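Salicylate 5-hydroxylase, large oxygenase component (Ralstonia sp., PDB 7C8Z) catalyses, as the oxygenase component of a multicomponent system, the 5-hydroxylation of salicylate to gentisate, using a mononuclear iron and a Rieske [2Fe-2S] cluster. Local coordinates at residues G81-T86 with S92-R97; C69-E74 with I103-N108; H343-G348 with D353-H358. All blocks are in the same frame, centred on the assembly; numbering follows the deposited sequence.

Contact 1: residues G81-T86 with S92-R97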
ATOM      1  N   GLY A  81      18.470  -9.260 -31.783  1.00 54.20           N
ATOM      2  CA  GLY A  81      18.783  -8.802 -30.454  1.00 40.99           C
ATOM      3  C   GLY A  81      17.675  -8.020 -29.783  1.00 37.79           C
ATOM      4  O   GLY A  81      17.676  -7.901 -28.555  1.00 47.71           O
ATOM      5  N   ASP A  82      16.725  -7.493 -30.549  1.00 34.49           N
ATOM      6  CA  ASP A  82      15.608  -6.767 -29.963  1.00 46.72           C
ATOM      7  C   ASP A  82      14.755  -7.712 -29.127  1.00 44.62           C
ATOM      8  O   ASP A  82      14.324  -8.767 -29.602  1.00 42.95           O
ATOM      9  CB  ASP A  82      14.764  -6.112 -31.055  1.00 49.12           C
ATOM     10  CG  ASP A  82      15.476  -4.953 -31.725  1.00 51.29           C
ATOM     11  OD1 ASP A  82      16.627  -4.655 -31.341  1.00 47.89           O
ATOM     12  OD2 ASP A  82      14.884  -4.339 -32.637  1.00 56.78           O
ATOM     13  N   PHE A  83      14.531  -7.339 -27.873  1.00 40.55           N
ATOM     14  CA  PHE A  83      13.746  -8.133 -26.943  1.00 42.52           C
ATOM     15  C   PHE A  83      12.673  -7.280 -26.277  1.00 40.30           C
ATOM     16  O   PHE A  83      12.840  -6.067 -26.088  1.00 42.80           O
ATOM     17  CB  PHE A  83      14.640  -8.786 -25.869  1.00 32.75           C
ATOM     18  CG  PHE A  83      15.129  -7.829 -24.808  1.00 40.59           C
ATOM     19  CD1 PHE A  83      14.353  -7.545 -23.689  1.00 35.40           C
ATOM     20  CD2 PHE A  83      16.376  -7.238 -24.915  1.00 36.22           C
ATOM     21  CE1 PHE A  83      14.800  -6.676 -22.719  1.00 32.55           C
ATOM     22  CE2 PHE A  83      16.833  -6.376 -23.941  1.00 26.34           C
ATOM     23  CZ  PHE A  83      16.041  -6.089 -22.844  1.00 38.63           C
ATOM     24  N   LYS A  84      11.575  -7.946 -25.922  1.00 27.26           N
ATOM     25  CA  LYS A  84      10.501  -7.380 -25.118  1.00 38.33           C
ATOM     26  C   LYS A  84      10.178  -8.369 -24.005  1.00 44.83           C
ATOM     27  O   LYS A  84       9.929  -9.549 -24.276  1.00 51.22           O
ATOM     28  CB  LYS A  84       9.258  -7.096 -25.968  1.00 28.12           C
ATOM     29  CG  LYS A  84       8.120  -6.452 -25.199  1.00 36.08           C
ATOM     30  CD  LYS A  84       6.776  -6.689 -25.883  1.00 47.33           C
ATOM     31  CE  LYS A  84       5.628  -6.585 -24.888  1.00 49.95           C
ATOM     32  NZ  LYS A  84       4.313  -6.354 -25.543  1.00 41.80           N
ATOM     33  N   ARG A  85      10.232  -7.906 -22.757  1.00 40.25           N
ATOM     34  CA  ARG A  85       9.818  -8.736 -21.636  1.00 34.46           C
ATOM     35  C   ARG A  85       8.304  -8.655 -21.470  1.00 35.63           C
ATOM     36  O   ARG A  85       7.716  -7.572 -21.542  1.00 39.02           O
ATOM     37  CB  ARG A  85      10.528  -8.302 -20.350  1.00 31.31           C
ATOM     38  CG  ARG A  85      10.054  -9.029 -19.085  1.00 36.34           C
ATOM     39  CD  ARG A  85      10.919  -8.718 -17.867  1.00 24.21           C
ATOM     40  NE  ARG A  85      10.900  -7.297 -17.516  1.00 32.73           N
ATOM     41  CZ  ARG A  85      10.001  -6.715 -16.721  1.00 37.57           C
ATOM     42  NH1 ARG A  85       9.018  -7.420 -16.173  1.00 29.38           N
ATOM     43  NH2 ARG A  85      10.084  -5.415 -16.475  1.00 45.15           N
ATOM     44  N   THR A  86       7.676  -9.800 -21.231  1.00 31.15           N
ATOM     45  CA  THR A  86       6.230  -9.866 -21.053  1.00 37.22           C
ATOM     46  C   THR A  86       5.933 -11.013 -20.092  1.00 38.98           C
ATOM     47  O   THR A  86       6.836 -11.519 -19.416  1.00 32.97           O
ATOM     48  CB  THR A  86       5.527 -10.018 -22.416  1.00 47.66           C
ATOM     49  OG1 THR A  86       4.105  -9.931 -22.245  1.00 50.97           O
ATOM     50  CG2 THR A  86       5.880 -11.355 -23.055  1.00 34.73           C
ATOM     51  N   SER A  92       7.063 -14.612 -15.917  1.00 31.02           N
ATOM     52  CA  SER A  92       7.756 -13.677 -16.790  1.00 32.41           C
ATOM     53  C   SER A  92       8.502 -14.422 -17.890  1.00 40.51           C
ATOM     54  O   SER A  92       9.206 -15.405 -17.626  1.00 38.14           O
ATOM     55  CB  SER A  92       8.732 -12.829 -15.975  1.00 25.69           C
ATOM     56  OG  SER A  92       9.012 -11.604 -16.628  1.00 42.62           O
ATOM     57  N   VAL A  93       8.353 -13.949 -19.129  1.00 26.25           N
ATOM     58  CA  VAL A  93       9.057 -14.500 -20.277  1.00 41.13           C
ATOM     59  C   VAL A  93       9.644 -13.347 -21.082  1.00 36.85           C
ATOM     60  O   VAL A  93       9.289 -12.183 -20.901  1.00 36.78           O
ATOM     61  CB  VAL A  93       8.154 -15.384 -21.162  1.00 37.35           C
ATOM     62  CG1 VAL A  93       7.778 -16.659 -20.426  1.00 23.45           C
ATOM     63  CG2 VAL A  93       6.917 -14.615 -21.602  1.00 31.32           C
ATOM     64  N   ILE A  94      10.560 -13.696 -21.980  1.00 31.61           N
ATOM     65  CA  ILE A  94      11.233 -12.750 -22.859  1.00 30.36           C
ATOM     66  C   ILE A  94      11.022 -13.203 -24.295  1.00 39.24           C
ATOM     67  O   ILE A  94      11.279 -14.371 -24.628  1.00 40.94           O
ATOM     68  CB  ILE A  94      12.732 -12.648 -22.526  1.00 36.84           C
ATOM     69  CG1 ILE A  94      12.923 -12.412 -21.023  1.00 30.48           C
ATOM     70  CG2 ILE A  94      13.407 -11.558 -23.358  1.00 26.20           C
ATOM     71  CD1 ILE A  94      14.284 -12.787 -20.522  1.00 36.10           C
ATOM     72  N   MET A  95      10.549 -12.283 -25.139  1.00 33.93           N
ATOM     73  CA  MET A  95      10.367 -12.510 -26.568  1.00 34.12           C
ATOM     74  C   MET A  95      11.461 -11.737 -27.293  1.00 47.51           C
ATOM     75  O   MET A  95      11.491 -10.504 -27.238  1.00 56.28           O
ATOM     76  CB  MET A  95       8.981 -12.054 -27.018  1.00 33.10           C
ATOM     77  CG  MET A  95       8.841 -11.892 -28.524  1.00 45.80           C
ATOM     78  SD  MET A  95       7.292 -11.114 -29.027  1.00 52.66           S
ATOM     79  CE  MET A  95       7.719  -9.380 -28.898  1.00 52.83           C
ATOM     80  N   VAL A  96      12.373 -12.451 -27.946  1.00 39.68           N
ATOM     81  CA  VAL A  96      13.524 -11.826 -28.585  1.00 45.59           C
ATOM     82  C   VAL A  96      13.609 -12.264 -30.040  1.00 48.93           C
ATOM     83  O   VAL A  96      13.343 -13.424 -30.374  1.00 53.30           O
ATOM     84  CB  VAL A  96      14.834 -12.157 -27.838  1.00 40.83           C
ATOM     85  CG1 VAL A  96      15.086 -13.660 -27.828  1.00 33.12           C
ATOM     86  CG2 VAL A  96      16.006 -11.402 -28.454  1.00 35.27           C
ATOM     87  N   ARG A  97      14.013 -11.341 -30.907  1.00 45.42           N
ATOM     88  CA  ARG A  97      14.249 -11.690 -32.297  1.00 42.20           C
ATOM     89  C   ARG A  97      15.627 -12.319 -32.432  1.00 34.88           C
ATOM     90  O   ARG A  97      16.632 -11.727 -32.028  1.00 45.55           O
ATOM     91  CB  ARG A  97      14.149 -10.468 -33.205  1.00 50.32           C
ATOM     92  CG  ARG A  97      14.488 -10.808 -34.651  1.00 61.82           C
ATOM     93  CD  ARG A  97      13.761  -9.925 -35.641  1.00 61.45           C
ATOM     94  NE  ARG A  97      12.356  -9.735 -35.296  1.00 58.78           N
ATOM     95  CZ  ARG A  97      11.377 -10.566 -35.636  1.00 54.89           C
ATOM     96  NH1 ARG A  97      11.642 -11.662 -36.336  1.00 54.97           N
ATOM     97  NH2 ARG A  97      10.129 -10.297 -35.278  1.00 51.20           N
TER

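Contact 2: residues C69-E74 with I103-N108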
ATOM      1  N   CYS A  69      -0.705 -18.423 -25.656  1.00 39.28           N
ATOM      2  CA  CYS A  69      -0.962 -17.170 -24.971  1.00 35.63           C
ATOM      3  C   CYS A  69      -0.178 -16.066 -25.662  1.00 38.78           C
ATOM      4  O   CYS A  69       0.934 -16.289 -26.154  1.00 39.39           O
ATOM      5  CB  CYS A  69      -0.581 -17.252 -23.493  1.00 41.74           C
ATOM      6  SG  CYS A  69      -1.584 -18.431 -22.558  1.00 44.50           S
ATOM      7  N   TYR A  70      -0.780 -14.885 -25.718  1.00 36.34           N
ATOM      8  CA  TYR A  70      -0.215 -13.767 -26.459  1.00 29.69           C
ATOM      9  C   TYR A  70       1.060 -13.270 -25.788  1.00 45.11           C
ATOM     10  O   TYR A  70       1.128 -13.148 -24.560  1.00 44.44           O
ATOM     11  CB  TYR A  70      -1.249 -12.642 -26.543  1.00 26.75           C
ATOM     12  CG  TYR A  70      -0.782 -11.365 -27.196  1.00 41.84           C
ATOM     13  CD1 TYR A  70      -0.838 -11.207 -28.573  1.00 43.40           C
ATOM     14  CD2 TYR A  70      -0.317 -10.299 -26.433  1.00 47.55           C
ATOM     15  CE1 TYR A  70      -0.427 -10.036 -29.172  1.00 51.19           C
ATOM     16  CE2 TYR A  70       0.101  -9.125 -27.026  1.00 39.13           C
ATOM     17  CZ  TYR A  70       0.040  -8.999 -28.398  1.00 42.08           C
ATOM     18  OH  TYR A  70       0.446  -7.838 -29.010  1.00 44.59           O
ATOM     19  N   VAL A  71       2.087 -13.015 -26.595  1.00 42.42           N
ATOM     20  CA  VAL A  71       3.312 -12.410 -26.091  1.00 34.31           C
ATOM     21  C   VAL A  71       3.706 -11.136 -26.829  1.00 36.13           C
ATOM     22  O   VAL A  71       4.533 -10.372 -26.303  1.00 37.18           O
ATOM     23  CB  VAL A  71       4.488 -13.410 -26.094  1.00 43.03           C
ATOM     24  CG1 VAL A  71       4.185 -14.597 -25.189  1.00 45.45           C
ATOM     25  CG2 VAL A  71       4.809 -13.868 -27.500  1.00 44.47           C
ATOM     26  N   GLY A  72       3.167 -10.845 -28.009  1.00 40.14           N
ATOM     27  CA  GLY A  72       3.389  -9.501 -28.521  1.00 36.30           C
ATOM     28  C   GLY A  72       3.202  -9.400 -30.026  1.00 40.70           C
ATOM     29  O   GLY A  72       2.487 -10.188 -30.633  1.00 49.23           O
ATOM     30  N   LEU A  73       3.834  -8.372 -30.588  1.00 36.28           N
ATOM     31  CA  LEU A  73       3.834  -8.118 -32.019  1.00 43.58           C
ATOM     32  C   LEU A  73       5.257  -8.174 -32.558  1.00 50.63           C
ATOM     33  O   LEU A  73       6.212  -7.791 -31.872  1.00 47.43           O
ATOM     34  CB  LEU A  73       3.224  -6.751 -32.332  1.00 40.09           C
ATOM     35  CG  LEU A  73       1.778  -6.571 -31.875  1.00 35.46           C
ATOM     36  CD1 LEU A  73       1.203  -5.276 -32.431  1.00 30.11           C
ATOM     37  CD2 LEU A  73       0.957  -7.769 -32.313  1.00 37.41           C
ATOM     38  N   GLU A  74       5.391  -8.628 -33.809  1.00 43.16           N
ATOM     39  CA  GLU A  74       6.713  -8.694 -34.424  1.00 39.40           C
ATOM     40  C   GLU A  74       7.344  -7.312 -34.536  1.00 38.87           C
ATOM     41  O   GLU A  74       8.565  -7.174 -34.394  1.00 49.44           O
ATOM     42  CB  GLU A  74       6.627  -9.349 -35.801  1.00 39.60           C
ATOM     43  CG  GLU A  74       6.156 -10.788 -35.766  1.00 57.91           C
ATOM     44  CD  GLU A  74       6.685 -11.609 -36.929  1.00 76.10           C
ATOM     45  OE1 GLU A  74       7.843 -11.382 -37.344  1.00 65.14           O
ATOM     46  OE2 GLU A  74       5.941 -12.484 -37.426  1.00 84.18           O
ATOM     47  N   ILE A 103      11.845 -15.796 -34.027  1.00 36.01           N
ATOM     48  CA  ILE A 103      11.464 -15.236 -32.734  1.00 33.82           C
ATOM     49  C   ILE A 103      11.539 -16.334 -31.681  1.00 36.16           C
ATOM     50  O   ILE A 103      10.836 -17.344 -31.785  1.00 39.95           O
ATOM     51  CB  ILE A 103      10.058 -14.616 -32.772  1.00 38.69           C
ATOM     52  CG1 ILE A 103      10.050 -13.412 -33.710  1.00 30.80           C
ATOM     53  CG2 ILE A 103       9.609 -14.213 -31.369  1.00 32.55           C
ATOM     54  CD1 ILE A 103       8.676 -12.865 -33.971  1.00 43.13           C
ATOM     55  N   ASN A 104      12.380 -16.134 -30.670  1.00 47.55           N
ATOM     56  CA  ASN A 104      12.474 -17.037 -29.533  1.00 50.44           C
ATOM     57  C   ASN A 104      11.717 -16.464 -28.343  1.00 49.46           C
ATOM     58  O   ASN A 104      11.640 -15.246 -28.158  1.00 63.67           O
ATOM     59  CB  ASN A 104      13.932 -17.283 -29.125  1.00 53.07           C
ATOM     60  CG  ASN A 104      14.876 -17.376 -30.313  1.00 48.77           C
ATOM     61  OD1 ASN A 104      14.491 -17.817 -31.397  1.00 56.40           O
ATOM     62  ND2 ASN A 104      16.129 -16.980 -30.105  1.00 33.12           N
ATOM     63  N   VAL A 105      11.146 -17.353 -27.536  1.00 36.00           N
ATOM     64  CA  VAL A 105      10.502 -16.969 -26.287  1.00 30.44           C
ATOM     65  C   VAL A 105      11.027 -17.882 -25.191  1.00 39.02           C
ATOM     66  O   VAL A 105      10.851 -19.105 -25.258  1.00 48.45           O
ATOM     67  CB  VAL A 105       8.970 -17.043 -26.369  1.00 41.10           C
ATOM     68  CG1 VAL A 105       8.365 -16.939 -24.974  1.00 38.43           C
ATOM     69  CG2 VAL A 105       8.445 -15.936 -27.262  1.00 41.84           C
ATOM     70  N   VAL A 106      11.674 -17.292 -24.189  1.00 45.56           N
ATOM     71  CA  VAL A 106      12.283 -18.053 -23.106  1.00 35.49           C
ATOM     72  C   VAL A 106      11.730 -17.561 -21.777  1.00 41.10           C
ATOM     73  O   VAL A 106      11.240 -16.439 -21.654  1.00 48.51           O
ATOM     74  CB  VAL A 106      13.819 -17.953 -23.123  1.00 32.99           C
ATOM     75  CG1 VAL A 106      14.364 -18.419 -24.466  1.00 27.07           C
ATOM     76  CG2 VAL A 106      14.256 -16.521 -22.816  1.00 25.09           C
ATOM     77  N   GLU A 107      11.821 -18.416 -20.766  1.00 31.67           N
ATOM     78  CA  GLU A 107      11.353 -18.045 -19.441  1.00 30.87           C
ATOM     79  C   GLU A 107      12.387 -17.171 -18.738  1.00 33.84           C
ATOM     80  O   GLU A 107      13.583 -17.465 -18.757  1.00 31.46           O
ATOM     81  CB  GLU A 107      11.056 -19.293 -18.611  1.00 29.49           C
ATOM     82  CG  GLU A 107      10.542 -18.987 -17.215  1.00 34.92           C
ATOM     83  CD  GLU A 107       9.747 -20.126 -16.620  1.00 37.63           C
ATOM     84  OE1 GLU A 107       8.989 -19.877 -15.660  1.00 39.92           O
ATOM     85  OE2 GLU A 107       9.882 -21.268 -17.107  1.00 49.92           O
ATOM     86  N   ASN A 108      11.912 -16.091 -18.113  1.00 46.36           N
ATOM     87  CA  ASN A 108      12.771 -15.119 -17.443  1.00 39.53           C
ATOM     88  C   ASN A 108      13.168 -15.606 -16.056  1.00 39.29           C
ATOM     89  O   ASN A 108      13.002 -14.884 -15.068  1.00 33.92           O
ATOM     90  CB  ASN A 108      12.056 -13.763 -17.342  1.00 50.25           C
ATOM     91  CG  ASN A 108      12.979 -12.630 -16.901  1.00 42.79           C
ATOM     92  OD1 ASN A 108      14.198 -12.783 -16.848  1.00 54.33           O
ATOM     93  ND2 ASN A 108      12.391 -11.489 -16.578  1.00 35.95           N
TER

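Contact 3: residues H343-G348 with D353-H358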
ATOM      1  N   HIS A 343      -3.886  -7.274 -23.673  1.00 29.12           N
ATOM      2  CA  HIS A 343      -3.244  -8.423 -23.058  1.00 36.95           C
ATOM      3  C   HIS A 343      -3.672  -8.519 -21.599  1.00 40.80           C
ATOM      4  O   HIS A 343      -3.551  -7.539 -20.851  1.00 31.86           O
ATOM      5  CB  HIS A 343      -1.725  -8.273 -23.177  1.00 37.37           C
ATOM      6  CG  HIS A 343      -0.945  -9.477 -22.748  1.00 35.67           C
ATOM      7  ND1 HIS A 343       0.432  -9.483 -22.699  1.00 38.03           N
ATOM      8  CD2 HIS A 343      -1.341 -10.711 -22.358  1.00 39.62           C
ATOM      9  CE1 HIS A 343       0.851 -10.668 -22.290  1.00 37.86           C
ATOM     10  NE2 HIS A 343      -0.205 -11.431 -22.077  1.00 32.36           N
ATOM     11  N   ILE A 344      -4.207  -9.691 -21.219  1.00 33.07           N
ATOM     12  CA  ILE A 344      -4.602  -9.984 -19.842  1.00 40.82           C
ATOM     13  C   ILE A 344      -3.432 -10.635 -19.121  1.00 43.91           C
ATOM     14  O   ILE A 344      -2.874 -11.632 -19.593  1.00 45.74           O
ATOM     15  CB  ILE A 344      -5.833 -10.906 -19.802  1.00 42.86           C
ATOM     16  CG1 ILE A 344      -7.049 -10.225 -20.415  1.00 31.46           C
ATOM     17  CG2 ILE A 344      -6.145 -11.318 -18.365  1.00 25.52           C
ATOM     18  CD1 ILE A 344      -8.248 -11.116 -20.439  1.00 39.65           C
ATOM     19  N   GLN A 345      -3.083 -10.096 -17.953  1.00 45.03           N
ATOM     20  CA  GLN A 345      -1.952 -10.568 -17.157  1.00 36.01           C
ATOM     21  C   GLN A 345      -2.450 -10.758 -15.731  1.00 43.81           C
ATOM     22  O   GLN A 345      -2.488  -9.804 -14.942  1.00 30.92           O
ATOM     23  CB  GLN A 345      -0.793  -9.580 -17.226  1.00 28.70           C
ATOM     24  CG  GLN A 345      -0.547  -9.041 -18.633  1.00 45.14           C
ATOM     25  CD  GLN A 345       0.598  -8.055 -18.699  1.00 38.98           C
ATOM     26  OE1 GLN A 345       0.993  -7.480 -17.690  1.00 57.72           O
ATOM     27  NE2 GLN A 345       1.146  -7.862 -19.891  1.00 28.24           N
ATOM     28  N   PRO A 346      -2.852 -11.972 -15.369  1.00 35.01           N
ATOM     29  CA  PRO A 346      -3.517 -12.167 -14.077  1.00 37.11           C
ATOM     30  C   PRO A 346      -2.555 -12.038 -12.902  1.00 35.67           C
ATOM     31  O   PRO A 346      -1.352 -12.282 -13.014  1.00 30.07           O
ATOM     32  CB  PRO A 346      -4.080 -13.589 -14.183  1.00 47.89           C
ATOM     33  CG  PRO A 346      -3.168 -14.276 -15.164  1.00 43.92           C
ATOM     34  CD  PRO A 346      -2.740 -13.221 -16.143  1.00 30.71           C
ATOM     35  N   ASN A 347      -3.113 -11.640 -11.756  1.00 36.61           N
ATOM     36  CA  ASN A 347      -2.355 -11.504 -10.510  1.00 31.55           C
ATOM     37  C   ASN A 347      -3.314 -11.867  -9.376  1.00 35.98           C
ATOM     38  O   ASN A 347      -4.059 -11.020  -8.880  1.00 55.78           O
ATOM     39  CB  ASN A 347      -1.790 -10.101 -10.344  1.00 32.69           C
ATOM     40  CG  ASN A 347      -0.537  -9.880 -11.160  1.00 55.81           C
ATOM     41  OD1 ASN A 347      -0.519  -9.073 -12.093  1.00 57.22           O
ATOM     42  ND2 ASN A 347       0.523 -10.607 -10.821  1.00 66.12           N
ATOM     43  N   GLY A 348      -3.295 -13.135  -8.988  1.00 35.60           N
ATOM     44  CA  GLY A 348      -4.233 -13.629  -7.998  1.00 37.94           C
ATOM     45  C   GLY A 348      -5.644 -13.676  -8.559  1.00 43.13           C
ATOM     46  O   GLY A 348      -5.936 -13.201  -9.654  1.00 51.30           O
ATOM     47  N   ASP A 353      -3.711  -7.254 -14.651  1.00 34.76           N
ATOM     48  CA  ASP A 353      -3.185  -6.156 -15.442  1.00 28.51           C
ATOM     49  C   ASP A 353      -3.662  -6.285 -16.884  1.00 33.12           C
ATOM     50  O   ASP A 353      -3.889  -7.388 -17.394  1.00 34.39           O
ATOM     51  CB  ASP A 353      -1.656  -6.133 -15.393  1.00 31.25           C
ATOM     52  CG  ASP A 353      -1.112  -5.720 -14.026  1.00 46.85           C
ATOM     53  OD1 ASP A 353      -1.886  -5.208 -13.185  1.00 38.47           O
ATOM     54  OD2 ASP A 353       0.102  -5.905 -13.796  1.00 51.92           O
ATOM     55  N   PHE A 354      -3.807  -5.142 -17.540  1.00 23.39           N
ATOM     56  CA  PHE A 354      -4.420  -5.062 -18.860  1.00 26.63           C
ATOM     57  C   PHE A 354      -3.580  -4.096 -19.678  1.00 37.90           C
ATOM     58  O   PHE A 354      -3.519  -2.900 -19.360  1.00 29.94           O
ATOM     59  CB  PHE A 354      -5.869  -4.592 -18.768  1.00 26.24           C
ATOM     60  CG  PHE A 354      -6.742  -5.060 -19.900  1.00 32.32           C
ATOM     61  CD1 PHE A 354      -6.717  -6.383 -20.317  1.00 27.24           C
ATOM     62  CD2 PHE A 354      -7.605  -4.178 -20.528  1.00 24.10           C
ATOM     63  CE1 PHE A 354      -7.529  -6.815 -21.352  1.00 27.75           C
ATOM     64  CE2 PHE A 354      -8.418  -4.601 -21.561  1.00 40.53           C
ATOM     65  CZ  PHE A 354      -8.385  -5.925 -21.971  1.00 33.70           C
ATOM     66  N   VAL A 355      -2.925  -4.617 -20.709  1.00 37.51           N
ATOM     67  CA  VAL A 355      -1.980  -3.847 -21.507  1.00 26.35           C
ATOM     68  C   VAL A 355      -2.542  -3.681 -22.910  1.00 29.68           C
ATOM     69  O   VAL A 355      -2.714  -4.665 -23.638  1.00 35.39           O
ATOM     70  CB  VAL A 355      -0.602  -4.517 -21.545  1.00 25.25           C
ATOM     71  CG1 VAL A 355       0.362  -3.684 -22.378  1.00 23.83           C
ATOM     72  CG2 VAL A 355      -0.086  -4.710 -20.128  1.00 28.37           C
ATOM     73  N   TRP A 356      -2.822  -2.440 -23.288  1.00 34.20           N
ATOM     74  CA  TRP A 356      -3.282  -2.106 -24.626  1.00 26.39           C
ATOM     75  C   TRP A 356      -2.067  -1.748 -25.469  1.00 31.27           C
ATOM     76  O   TRP A 356      -1.331  -0.813 -25.134  1.00 31.87           O
ATOM     77  CB  TRP A 356      -4.255  -0.926 -24.602  1.00 33.95           C
ATOM     78  CG  TRP A 356      -5.409  -1.022 -23.635  1.00 41.56           C
ATOM     79  CD1 TRP A 356      -5.344  -1.197 -22.281  1.00 32.51           C
ATOM     80  CD2 TRP A 356      -6.800  -0.901 -23.956  1.00 38.44           C
ATOM     81  NE1 TRP A 356      -6.609  -1.207 -21.742  1.00 28.66           N
ATOM     82  CE2 TRP A 356      -7.521  -1.030 -22.751  1.00 30.61           C
ATOM     83  CE3 TRP A 356      -7.506  -0.705 -25.147  1.00 33.01           C
ATOM     84  CZ2 TRP A 356      -8.913  -0.974 -22.705  1.00 26.95           C
ATOM     85  CZ3 TRP A 356      -8.888  -0.646 -25.097  1.00 32.82           C
ATOM     86  CH2 TRP A 356      -9.575  -0.781 -23.885  1.00 32.59           C
ATOM     87  N   THR A 357      -1.850  -2.498 -26.545  1.00 38.31           N
ATOM     88  CA  THR A 357      -0.875  -2.161 -27.578  1.00 30.11           C
ATOM     89  C   THR A 357      -1.673  -1.655 -28.773  1.00 41.78           C
ATOM     90  O   THR A 357      -2.320  -2.439 -29.478  1.00 42.18           O
ATOM     91  CB  THR A 357      -0.023  -3.369 -27.955  1.00 27.86           C
ATOM     92  OG1 THR A 357       0.411  -4.043 -26.768  1.00 32.81           O
ATOM     93  CG2 THR A 357       1.190  -2.934 -28.763  1.00 27.23           C
ATOM     94  N   HIS A 358      -1.664  -0.337 -28.970  1.00 26.53           N
ATOM     95  CA  HIS A 358      -2.334   0.278 -30.108  1.00 33.54           C
ATOM     96  C   HIS A 358      -1.364   0.342 -31.276  1.00 34.29           C
ATOM     97  O   HIS A 358      -0.231   0.831 -31.117  1.00 31.74           O
ATOM     98  CB  HIS A 358      -2.822   1.684 -29.761  1.00 36.63           C
ATOM     99  CG  HIS A 358      -3.973   1.710 -28.809  1.00 42.78           C
ATOM    100  ND1 HIS A 358      -5.250   2.059 -29.197  1.00 46.72           N
ATOM    101  CD2 HIS A 358      -4.043   1.439 -27.484  1.00 50.55           C
ATOM    102  CE1 HIS A 358      -6.056   1.999 -28.151  1.00 61.43           C
ATOM    103  NE2 HIS A 358      -5.348   1.626 -27.099  1.00 56.26           N
TER

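Contact 1: residues G81-T86 with S92-R97
Strands 82-86 and 92-97 run antiparallel at 161°, their axes 4.6 Å apart, with F83 opposite V96 and R85 opposite I94 in non-hydrogen-bonded pairs and K84 opposite M95 and T86 opposite V93 in hydrogen-bonded ones. Paired amides and carbonyls join K84 to M95 and T86 to V93; K84 N to M95 O measures 2.9 Å. At the end remote from the turn, R97 N donates to D82 O and G81 N to R97 O.

Side chains alternate between the two faces. On one, the methyls T86 CG2 and V93 CG2 lie side by side, 3.7 Å apart and pointing the same way. There too the methyl end of M95, brought round by a bend at chi3 (86°), rests across the aliphatic stem of K84, with M95 CE 4.0 Å from K84 CB. The amine of K84 continues outward to a salt bridge with E76. On the opposite face F83 sets its CB 3.9 Å from V96 CB, and I94 CG2 approaches the ring obliquely. The stem of R85 passes S92, R85 CD to S92 OG 3.7 Å, and its NE donates to the carbonyl of E120.

S92 N donates a hydrogen bond to OE1 of Q402 of a second copy of this protein. The whole is a beta hairpin of the Rieske domain, in the antiparallel sheet of that fold.

Contact 2: residues C69-E74 with I103-N108
The first torsions of E74 and I103 are nearly equal, -63° and -65°, and each sets the next carbon beside the backbone N and anti to the carbonyl carbon. From these starts both chains extend, and the tip of I103 comes to lie across the stem of E74, I103 CD1 to E74 CG 3.7 Å, with the carboxylate carbon of E74 at 3.8 Å from the same CD1. The second meeting is methyl to methyl: chi1 of 167° puts V105 CG1 anti to the backbone N and leaves CG2 beside that N, where it meets V71 CG2, 4.2 Å away.

The segments meet by van der Waals contact alone, with V71 CA 8.5 Å from V105 CA. The acid end of E74 is served elsewhere: OE1 forms a salt bridge with R97.

A classic beta bulge in strand 69-73 sets V71 and G72 together across from V185. That strand and 103-107 are separated in the sheet order by 184-188 and 175-181. V71 also touches T86 of strand 82-88, so side chains of strands well separated in the sheet order meet, consistent with a sheet that curls round on itself.

Contact 3: residues H343-G348 with D353-H358
I344 meets F354 at the rim of its ring: the chain of I344 comes in near the ring plane, and its CG1 lies 3.6 Å from F354 CE1. On the other side of the phenyl group, F354 CE2 sits over one face of the W356 indole, 3.4 Å above the plane and offset toward the rim.

On the face opposite I344 and F354, Q345 is the central side chain. Its stem lies over the imidazole of H343, CG 4.0 Å above the ring, and its extended chain (chi2 180°) carries the amide across V355, Q345 NE2 to V355 CG2 3.4 Å. The oxygen of the amide passes D353, Q345 OE1 to D353 CB 3.8 Å; the amide and carboxylate planes stand 53° apart, the two groups crossing rather than stacking. D353 sends OD1 to a salt bridge with R226 of strand 217-227, while the H343 ring meets Y70 edge-to-face.

The strands beneath run antiparallel, and paired backbone bonds link H343 with V355 and Q345 with D353; D353 N to Q345 O is 2.8 Å.

Chemically the hairpin divides its work: peptide groups satisfy one another across it, hydrocarbon and ring meet on the I344 and F354 face, and the Q345 and D353 face mixes polar groups with the methyls of V355. The one acid, bound to an arginine, is probably held ionised as a link to the next strand of the catalytic-domain sheet.

Contacts 1 and 2 share one Rieske-domain sheet, their centres 6 Å apart: strands 91-97 and 103-107 are neighbours, with I94 N 2.8 Å from V106 O in a probable hydrogen bond. Contact 3 belongs to the separate sheet of the catalytic domain, about 16 Å from contact 1 and 15 Å from contact 2, centre to centre. H343 touches both, its CE1 3.3 Å from T86 OG1 and its NE2 3.3 Å from Y70 O, so the domains meet there. Neither metal centre is touched: the I94 side chain is about 12 Å from the [2Fe-2S] cluster, and that of F354 about 10 Å from the iron bound by H243, H248 and D389.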